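Local coordinates for transcriptional activator PlcR protein (Bacillus thuringiensis, PDB 3U3W) that activates transcription of virulence genes by binding DNA through a helix-turn-helix domain, in response to the quorum-sensing peptide PapR, at residues V15-T20 and A54-P59; S8-I13 and S35-G40. All blocks are in the same frame, centred on the assembly; numbering follows the deposited sequence.

From the N terminus, helix 4-16 comes first and serves both contacts. Its middle, 8-13, enters contact 2, and its C-terminal end, 15-16, leads into contact 1. The chain then runs through helix 21-25 to helix 31-38, where segment 35-40 closes the loop of contact 2. Helix 46-56 follows, and segment 54-59, at and just beyond its end, closes the longer loop of contact 1. The segments alternate along the chain, so the two closures cross rather than nest. The centres of the two contacts lie about 11 Å apart. Ile13 of contact 2 packs on Leu56 and Ile58 of contact 1. Together the two contacts tie the first helix to the DNA-reading helix and to helix 46-56.

Contact 1 of 2, residues V15-T20 and A54-P59. With nucleotides of chain E.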
loop_
_atom_site.group_PDB
_atom_site.type_symbol
_atom_site.label_atom_id
_atom_site.label_comp_id
_atom_site.label_asym_id
_atom_site.label_seq_id
_atom_site.Cartn_x
_atom_site.Cartn_y
_atom_site.Cartn_z
ATOM N N VAL A 15 -18.601 18.720 -9.349
ATOM C CA VAL A 15 -19.295 19.742 -8.571
ATOM C C VAL A 15 -18.562 19.935 -7.248
ATOM O O VAL A 15 -18.345 21.058 -6.794
ATOM C CB VAL A 15 -20.774 19.359 -8.297
ATOM C CG1 VAL A 15 -21.440 20.396 -7.405
ATOM C CG2 VAL A 15 -21.542 19.206 -9.598
ATOM N N LEU A 16 -18.174 18.817 -6.644
ATOM C CA LEU A 16 -17.430 18.818 -5.392
ATOM C C LEU A 16 -16.112 19.584 -5.517
ATOM O O LEU A 16 -15.569 20.070 -4.525
ATOM C CB LEU A 16 -17.152 17.378 -4.975
ATOM C CG LEU A 16 -16.877 17.077 -3.507
ATOM C CD1 LEU A 16 -18.118 17.333 -2.661
ATOM C CD2 LEU A 16 -16.435 15.633 -3.375
ATOM N N ARG A 17 -15.599 19.679 -6.741
ATOM C CA ARG A 17 -14.343 20.375 -6.990
ATOM C C ARG A 17 -14.576 21.794 -7.479
ATOM O O ARG A 17 -13.623 22.539 -7.705
ATOM C CB ARG A 17 -13.497 19.618 -8.015
ATOM C CG ARG A 17 -13.015 18.257 -7.548
ATOM C CD ARG A 17 -11.768 18.338 -6.665
ATOM N NE ARG A 17 -11.226 17.002 -6.418
ATOM C CZ ARG A 17 -11.566 16.235 -5.385
ATOM N NH1 ARG A 17 -12.439 16.676 -4.483
ATOM N NH2 ARG A 17 -11.027 15.028 -5.250
ATOM N N GLY A 18 -15.843 22.159 -7.658
ATOM C CA GLY A 18 -16.207 23.515 -8.043
ATOM C C GLY A 18 -16.049 23.876 -9.514
ATOM O O GLY A 18 -16.361 24.998 -9.916
ATOM N N LEU A 19 -15.569 22.927 -10.313
ATOM C CA LEU A 19 -15.425 23.099 -11.756
ATOM C C LEU A 19 -16.746 22.954 -12.512
ATOM O O LEU A 19 -17.633 22.206 -12.100
ATOM C CB LEU A 19 -14.459 22.053 -12.300
ATOM C CG LEU A 19 -12.970 22.268 -12.056
ATOM C CD1 LEU A 19 -12.726 22.813 -10.661
ATOM C CD2 LEU A 19 -12.216 20.966 -12.287
ATOM N N THR A 20 -16.864 23.661 -13.630
ATOM C CA THR A 20 -17.990 23.462 -14.534
ATOM C C THR A 20 -17.542 22.545 -15.664
ATOM O O THR A 20 -16.353 22.242 -15.787
ATOM C CB THR A 20 -18.467 24.783 -15.153
ATOM O OG1 THR A 20 -17.411 25.343 -15.942
ATOM C CG2 THR A 20 -18.871 25.768 -14.071
ATOM N N ALA A 54 -7.224 12.746 -13.940
ATOM C CA ALA A 54 -6.107 13.575 -13.523
ATOM C C ALA A 54 -6.566 14.931 -12.970
ATOM O O ALA A 54 -6.209 15.314 -11.848
ATOM C CB ALA A 54 -5.134 13.762 -14.680
ATOM N N LYS A 55 -7.361 15.653 -13.753
ATOM C CA LYS A 55 -7.836 16.965 -13.332
ATOM C C LYS A 55 -8.651 16.902 -12.034
ATOM O O LYS A 55 -8.588 17.813 -11.208
ATOM C CB LYS A 55 -8.636 17.653 -14.450
ATOM C CG LYS A 55 -8.790 19.166 -14.232
ATOM C CD LYS A 55 -9.328 19.891 -15.461
ATOM C CE LYS A 55 -8.409 19.738 -16.665
ATOM N NZ LYS A 55 -8.919 20.506 -17.842
ATOM N N LEU A 56 -9.407 15.820 -11.853
ATOM C CA LEU A 56 -10.241 15.665 -10.665
ATOM C C LEU A 56 -9.470 15.013 -9.514
ATOM O O LEU A 56 -9.979 14.907 -8.399
ATOM C CB LEU A 56 -11.492 14.847 -10.981
ATOM C CG LEU A 56 -12.475 15.355 -12.037
ATOM C CD1 LEU A 56 -13.533 14.301 -12.321
ATOM C CD2 LEU A 56 -13.122 16.643 -11.601
ATOM N N GLN A 57 -8.239 14.591 -9.789
ATOM C CA GLN A 57 -7.398 13.937 -8.784
ATOM C C GLN A 57 -8.070 12.686 -8.240
ATOM O O GLN A 57 -8.274 12.544 -7.043
ATOM C CB GLN A 57 -7.034 14.899 -7.647
ATOM C CG GLN A 57 -6.220 16.123 -8.108
ATOM C CD GLN A 57 -5.876 17.093 -6.970
ATOM O OE1 GLN A 57 -6.590 18.071 -6.734
ATOM N NE2 GLN A 57 -4.775 16.823 -6.270
ATOM N N ILE A 58 -8.421 11.780 -9.139
ATOM C CA ILE A 58 -9.066 10.534 -8.753
ATOM C C ILE A 58 -8.310 9.369 -9.376
ATOM O O ILE A 58 -8.099 9.353 -10.590
ATOM C CB ILE A 58 -10.526 10.502 -9.233
ATOM C CG1 ILE A 58 -11.319 11.678 -8.640
ATOM C CG2 ILE A 58 -11.158 9.137 -8.938
ATOM C CD1 ILE A 58 -11.709 11.527 -7.164
ATOM N N PRO A 59 -7.876 8.401 -8.547
ATOM C CA PRO A 59 -7.275 7.172 -9.074
ATOM C C PRO A 59 -8.208 6.582 -10.116
ATOM O O PRO A 59 -9.418 6.465 -9.895
ATOM C CB PRO A 59 -7.202 6.256 -7.848
ATOM C CG PRO A 59 -7.150 7.185 -6.697
ATOM C CD PRO A 59 -7.977 8.383 -7.079
ATOM P P DT E 2 -22.405 23.509 -15.510
ATOM O OP1 DT E 2 -22.309 23.138 -14.079
ATOM O OP2 DT E 2 -21.231 23.363 -16.410
ATOM O "O5'" DT E 2 -23.618 22.687 -16.133
ATOM C "C5'" DT E 2 -24.133 23.094 -17.368
ATOM C "C4'" DT E 2 -25.419 22.367 -17.653
ATOM O "O4'" DT E 2 -26.050 23.098 -18.724
ATOM C "C3'" DT E 2 -25.241 20.961 -18.211
ATOM O "O3'" DT E 2 -26.484 20.296 -18.120
ATOM C "C2'" DT E 2 -24.870 21.255 -19.661
ATOM C "C1'" DT E 2 -25.788 22.444 -19.952
ATOM N N1 DT E 2 -25.219 23.418 -20.916
ATOM C C2 DT E 2 -26.024 23.813 -21.958
ATOM O O2 DT E 2 -27.159 23.401 -22.099
ATOM N N3 DT E 2 -25.450 24.707 -22.825
ATOM C C4 DT E 2 -24.175 25.230 -22.748
ATOM O O4 DT E 2 -23.752 26.025 -23.579
ATOM C C5 DT E 2 -23.380 24.774 -21.634
ATOM C C7 DT E 2 -21.979 25.284 -21.463
ATOM C C6 DT E 2 -23.931 23.900 -20.775
ATOM P P DC E 1 -19.980 28.150 -18.464
ATOM O OP1 DC E 1 -19.401 26.954 -17.815
ATOM O OP2 DC E 1 -20.286 28.114 -19.913
ATOM O "O5'" DC E 1 -21.300 28.637 -17.688
ATOM C "C5'" DC E 1 -21.489 28.434 -16.281
ATOM C "C4'" DC E 1 -22.583 27.408 -16.029
ATOM O "O4'" DC E 1 -23.767 27.748 -16.806
ATOM C "C3'" DC E 1 -22.223 25.980 -16.435
ATOM O "O3'" DC E 1 -22.908 25.036 -15.595
ATOM C "C2'" DC E 1 -22.703 25.941 -17.887
ATOM C "C1'" DC E 1 -23.989 26.769 -17.813
ATOM N N1 DC E 1 -24.371 27.412 -19.131
ATOM C C2 DC E 1 -25.588 27.075 -19.764
ATOM O O2 DC E 1 -26.358 26.259 -19.236
ATOM N N3 DC E 1 -25.906 27.660 -20.949
ATOM C C4 DC E 1 -25.063 28.535 -21.505
ATOM N N4 DC E 1 -25.419 29.083 -22.673
ATOM C C5 DC E 1 -23.821 28.885 -20.886
ATOM C C6 DC E 1 -23.518 28.309 -19.715
#
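Two helix ends meet here within the helix-turn-helix domain, and both are Schellman motifs. Helix 4-16 closes at Gly18 and helix 46-56 closes at Gln57, each residue with positive phi. Gly18 N bonds to Val15 O, and Gln57 N bonds to Ala54 O.

The polar link between the segments comes from Arg17. Its CG stands anti to the carbonyl carbon, and the chain bends at chi2 (-82°). This carries the guanidinium to the end of helix 46-56. Arg17 NE donates to Leu56 O at 3.1 Å, with an N-H...O angle of 146°. Arg17 NH2 adds a weak bond to Leu56 O at 3.3 Å. Leu56 O lies at the edge of the guanidinium, near its plane, but NE sits above the carbonyl plane. One good bond and one weak one from a positive group thus meet a helix C-terminal carbonyl, which probably suits the helix dipole. The Ile58 CD1 methyl packs obliquely against the guanidinium, 4.0 Å from Arg17 NH2.

Apolar contacts flank this link. Leu19 CD2 reaches Leu56 CD2 at 4.5 Å and also touches the aliphatic CG of Lys55. The Lys55 ammonium turns elsewhere, to the carbonyls of Leu24 and Glu26. Leu188 of the second subunit packs on Arg17 and Gln57.

DNA meets the far end of segment 15-20. Thr20 is the N-cap of helix 21-25, and its side chain caps a backbone N there. OG1 occupies the crowded position between backbone N and carbonyl carbon (chi1 63°). Thr20 OG1 also donates to phosphate oxygen OP1 of DC1 of chain E at 3.2 Å.

Contact 2 of 2, residues S8-I13 and S35-G40; sequences SEIKKI and SRIESG. With nucleotides of chain E.
Helix 31-38 is the recognition helix of the helix-turn-helix domain, and here its inner side packs on helix 4-16. Glu38 gives the largest share of the contact. Glu38 CB points at the first helix and lies 4.0 Å from Lys11 CB. Glu38 CG, anti to the carbonyl carbon, touches both Lys11 CB and Ile10 CG2. The chain is extended beyond CG, and the Glu38 and Lys11 side chains cross at about a right angle. Glu38 CD meets Lys11 CB at 3.6 Å. Glu38 OE1 touches Lys11 CB and CG, and it accepts a hydrogen bond from Gln21 NE2. Glu38 OE2 comes to 3.3 Å from Lys11 CA. It also forms a salt bridge with Arg14 NE. Beside this, Ile10 CD1 packs on Ile37 CG2 at 3.6 Å. Ile37 continues into the core against Ile48 and Ile52 of helix 46-56.

The outer side of the helix meets DNA of chain E. Ser35 OG donates to OP2 of DA3 at 2.6 Å, holding the backbone. Arg36 NH2 donates to N7 of DG5 at 3.0 Å and, weakly, to O6. The Arg36 bonds read the edge of the guanine. The C7 methyl of DT4 lies over one guanidinium face.

The Glu38 carboxylate is buried, and Arg14 and Gln21 supply its polar partners. Lys11 NZ stays 6.1 Å from Glu38 OE1, so Lys11 meets Glu38 through its carbons. The positive charge of Arg14 probably keeps Glu38 ionised.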
loop_
_atom_site.group_PDB
_atom_site.type_symbol
_atom_site.label_atom_id
_atom_site.label_comp_id
_atom_site.label_asym_id
_atom_site.label_seq_id
_atom_site.Cartn_x
_atom_site.Cartn_y
_atom_site.Cartn_z
ATOM N N SER A 8 -22.678 10.032 -13.124
ATOM C CA SER A 8 -22.983 10.880 -11.975
ATOM C C SER A 8 -21.871 10.899 -10.926
ATOM O O SER A 8 -21.794 11.810 -10.114
ATOM C CB SER A 8 -24.322 10.498 -11.344
ATOM O OG SER A 8 -24.439 9.096 -11.223
ATOM N N GLU A 9 -21.020 9.886 -10.945
ATOM C CA GLU A 9 -19.812 9.904 -10.135
ATOM C C GLU A 9 -18.859 10.995 -10.641
ATOM O O GLU A 9 -18.250 11.736 -9.861
ATOM C CB GLU A 9 -19.139 8.531 -10.156
ATOM C CG GLU A 9 -17.964 8.398 -9.196
ATOM C CD GLU A 9 -18.380 8.499 -7.734
ATOM O OE1 GLU A 9 -19.602 8.496 -7.454
ATOM O OE2 GLU A 9 -17.484 8.581 -6.866
ATOM N N ILE A 10 -18.747 11.111 -11.956
ATOM C CA ILE A 10 -17.951 12.187 -12.537
ATOM C C ILE A 10 -18.553 13.572 -12.252
ATOM O O ILE A 10 -17.825 14.518 -11.949
ATOM C CB ILE A 10 -17.738 11.977 -14.057
ATOM C CG1 ILE A 10 -16.747 10.827 -14.292
ATOM C CG2 ILE A 10 -17.253 13.260 -14.725
ATOM C CD1 ILE A 10 -16.487 10.522 -15.749
ATOM N N LYS A 11 -19.877 13.680 -12.347
ATOM C CA LYS A 11 -20.585 14.940 -12.106
ATOM C C LYS A 11 -20.524 15.328 -10.633
ATOM O O LYS A 11 -20.333 16.493 -10.286
ATOM C CB LYS A 11 -22.047 14.816 -12.541
ATOM C CG LYS A 11 -22.954 15.996 -12.152
ATOM C CD LYS A 11 -24.343 15.817 -12.772
ATOM C CE LYS A 11 -25.233 17.045 -12.605
ATOM N NZ LYS A 11 -25.970 17.048 -11.312
ATOM N N LYS A 12 -20.700 14.332 -9.774
ATOM C CA LYS A 12 -20.625 14.513 -8.333
ATOM C C LYS A 12 -19.263 15.068 -7.916
ATOM O O LYS A 12 -19.186 16.016 -7.136
ATOM C CB LYS A 12 -20.924 13.177 -7.634
ATOM C CG LYS A 12 -20.580 13.099 -6.147
ATOM C CD LYS A 12 -21.334 11.935 -5.489
ATOM C CE LYS A 12 -20.769 11.563 -4.119
ATOM N NZ LYS A 12 -19.539 10.713 -4.208
ATOM N N ILE A 13 -18.193 14.480 -8.453
ATOM C CA ILE A 13 -16.837 14.884 -8.092
ATOM C C ILE A 13 -16.431 16.215 -8.738
ATOM O O ILE A 13 -15.653 16.978 -8.163
ATOM C CB ILE A 13 -15.801 13.775 -8.430
ATOM C CG1 ILE A 13 -16.192 12.461 -7.762
ATOM C CG2 ILE A 13 -14.409 14.186 -7.990
ATOM C CD1 ILE A 13 -15.339 11.295 -8.169
ATOM N N SER A 35 -20.790 16.691 -20.853
ATOM C CA SER A 35 -22.230 16.585 -20.622
ATOM C C SER A 35 -22.742 15.173 -20.927
ATOM O O SER A 35 -23.463 14.580 -20.128
ATOM C CB SER A 35 -22.996 17.614 -21.460
ATOM O OG SER A 35 -24.393 17.546 -21.211
ATOM N N ARG A 36 -22.359 14.637 -22.082
ATOM C CA ARG A 36 -22.843 13.332 -22.493
ATOM C C ARG A 36 -22.258 12.206 -21.638
ATOM O O ARG A 36 -22.921 11.199 -21.402
ATOM C CB ARG A 36 -22.576 13.088 -23.979
ATOM C CG ARG A 36 -23.451 13.904 -24.927
ATOM C CD ARG A 36 -23.400 13.300 -26.320
ATOM N NE ARG A 36 -23.647 14.270 -27.381
ATOM C CZ ARG A 36 -24.837 14.494 -27.922
ATOM N NH1 ARG A 36 -25.902 13.825 -27.493
ATOM N NH2 ARG A 36 -24.964 15.386 -28.892
ATOM N N ILE A 37 -21.022 12.383 -21.180
ATOM C CA ILE A 37 -20.404 11.448 -20.241
ATOM C C ILE A 37 -21.128 11.429 -18.885
ATOM O O ILE A 37 -21.361 10.358 -18.318
ATOM C CB ILE A 37 -18.903 11.750 -20.039
ATOM C CG1 ILE A 37 -18.126 11.406 -21.306
ATOM C CG2 ILE A 37 -18.334 10.961 -18.864
ATOM C CD1 ILE A 37 -16.719 11.912 -21.289
ATOM N N GLU A 38 -21.503 12.601 -18.372
ATOM C CA GLU A 38 -22.211 12.666 -17.085
ATOM C C GLU A 38 -23.659 12.166 -17.132
ATOM O O GLU A 38 -24.213 11.780 -16.109
ATOM C CB GLU A 38 -22.183 14.077 -16.505
ATOM C CG GLU A 38 -20.797 14.645 -16.335
ATOM C CD GLU A 38 -20.796 16.005 -15.648
ATOM O OE1 GLU A 38 -21.817 16.742 -15.722
ATOM O OE2 GLU A 38 -19.759 16.326 -15.025
ATOM N N SER A 39 -24.266 12.179 -18.315
ATOM C CA SER A 39 -25.653 11.743 -18.469
ATOM C C SER A 39 -25.757 10.236 -18.710
ATOM O O SER A 39 -26.856 9.682 -18.729
ATOM C CB SER A 39 -26.344 12.506 -19.609
ATOM O OG SER A 39 -26.000 11.968 -20.877
ATOM N N GLY A 40 -24.613 9.587 -18.901
ATOM C CA GLY A 40 -24.570 8.148 -19.075
ATOM C C GLY A 40 -24.728 7.690 -20.513
ATOM O O GLY A 40 -24.755 6.494 -20.785
ATOM P P DA E 3 -26.641 18.784 -18.633
ATOM O OP1 DA E 3 -27.627 18.101 -17.748
ATOM O OP2 DA E 3 -25.288 18.222 -18.819
ATOM O "O5'" DA E 3 -27.364 18.945 -20.038
ATOM C "C5'" DA E 3 -28.600 19.637 -20.064
ATOM C "C4'" DA E 3 -29.203 19.531 -21.447
ATOM O "O4'" DA E 3 -28.534 20.431 -22.355
ATOM C "C3'" DA E 3 -29.117 18.163 -22.097
ATOM O "O3'" DA E 3 -30.340 18.020 -22.778
ATOM C "C2'" DA E 3 -27.923 18.270 -23.040
ATOM C "C1'" DA E 3 -27.975 19.734 -23.449
ATOM N N9 DA E 3 -26.694 20.393 -23.725
ATOM C C8 DA E 3 -25.513 20.284 -23.043
ATOM N N7 DA E 3 -24.544 21.029 -23.533
ATOM C C5 DA E 3 -25.128 21.677 -24.607
ATOM C C6 DA E 3 -24.636 22.611 -25.546
ATOM N N6 DA E 3 -23.379 23.078 -25.560
ATOM N N1 DA E 3 -25.495 23.043 -26.492
ATOM C C2 DA E 3 -26.750 22.587 -26.491
ATOM N N3 DA E 3 -27.328 21.723 -25.660
ATOM C C4 DA E 3 -26.453 21.298 -24.735
ATOM P P DT E 4 -30.757 16.612 -23.422
ATOM O OP1 DT E 4 -32.203 16.415 -23.181
ATOM O OP2 DT E 4 -29.780 15.591 -22.972
ATOM O "O5'" DT E 4 -30.577 16.858 -24.987
ATOM C "C5'" DT E 4 -31.563 17.620 -25.675
ATOM C "C4'" DT E 4 -31.187 17.760 -27.136
ATOM O "O4'" DT E 4 -30.006 18.593 -27.234
ATOM C "C3'" DT E 4 -30.832 16.449 -27.835
ATOM O "O3'" DT E 4 -31.224 16.550 -29.181
ATOM C "C2'" DT E 4 -29.315 16.452 -27.756
ATOM C "C1'" DT E 4 -29.104 17.918 -28.082
ATOM N N1 DT E 4 -27.733 18.396 -27.833
ATOM C C2 DT E 4 -27.263 19.412 -28.628
ATOM O O2 DT E 4 -27.939 19.924 -29.505
ATOM N N3 DT E 4 -25.978 19.802 -28.346
ATOM C C4 DT E 4 -25.149 19.284 -27.367
ATOM O O4 DT E 4 -24.011 19.706 -27.189
ATOM C C5 DT E 4 -25.709 18.217 -26.569
ATOM C C7 DT E 4 -24.895 17.577 -25.480
ATOM C C6 DT E 4 -26.964 17.828 -26.838
ATOM P P DG E 5 -31.772 15.261 -29.973
ATOM O OP1 DG E 5 -33.206 15.098 -29.646
ATOM O OP2 DG E 5 -30.843 14.134 -29.726
ATOM O "O5'" DG E 5 -31.653 15.705 -31.502
ATOM C "C5'" DG E 5 -32.166 16.993 -31.835
ATOM C "C4'" DG E 5 -31.558 17.518 -33.118
ATOM O "O4'" DG E 5 -30.272 18.148 -32.866
ATOM C "C3'" DG E 5 -31.313 16.464 -34.185
ATOM O "O3'" DG E 5 -31.493 17.086 -35.451
ATOM C "C2'" DG E 5 -29.865 16.066 -33.914
ATOM C "C1'" DG E 5 -29.247 17.393 -33.485
ATOM N N9 DG E 5 -28.175 17.259 -32.508
ATOM C C8 DG E 5 -28.156 16.465 -31.383
ATOM N N7 DG E 5 -27.053 16.572 -30.694
ATOM C C5 DG E 5 -26.302 17.498 -31.412
ATOM C C6 DG E 5 -25.018 18.018 -31.164
ATOM O O6 DG E 5 -24.260 17.759 -30.229
ATOM N N1 DG E 5 -24.632 18.931 -32.137
ATOM C C2 DG E 5 -25.382 19.300 -33.224
ATOM N N2 DG E 5 -24.830 20.196 -34.056
ATOM N N3 DG E 5 -26.589 18.824 -33.470
ATOM C C4 DG E 5 -26.978 17.932 -32.527
#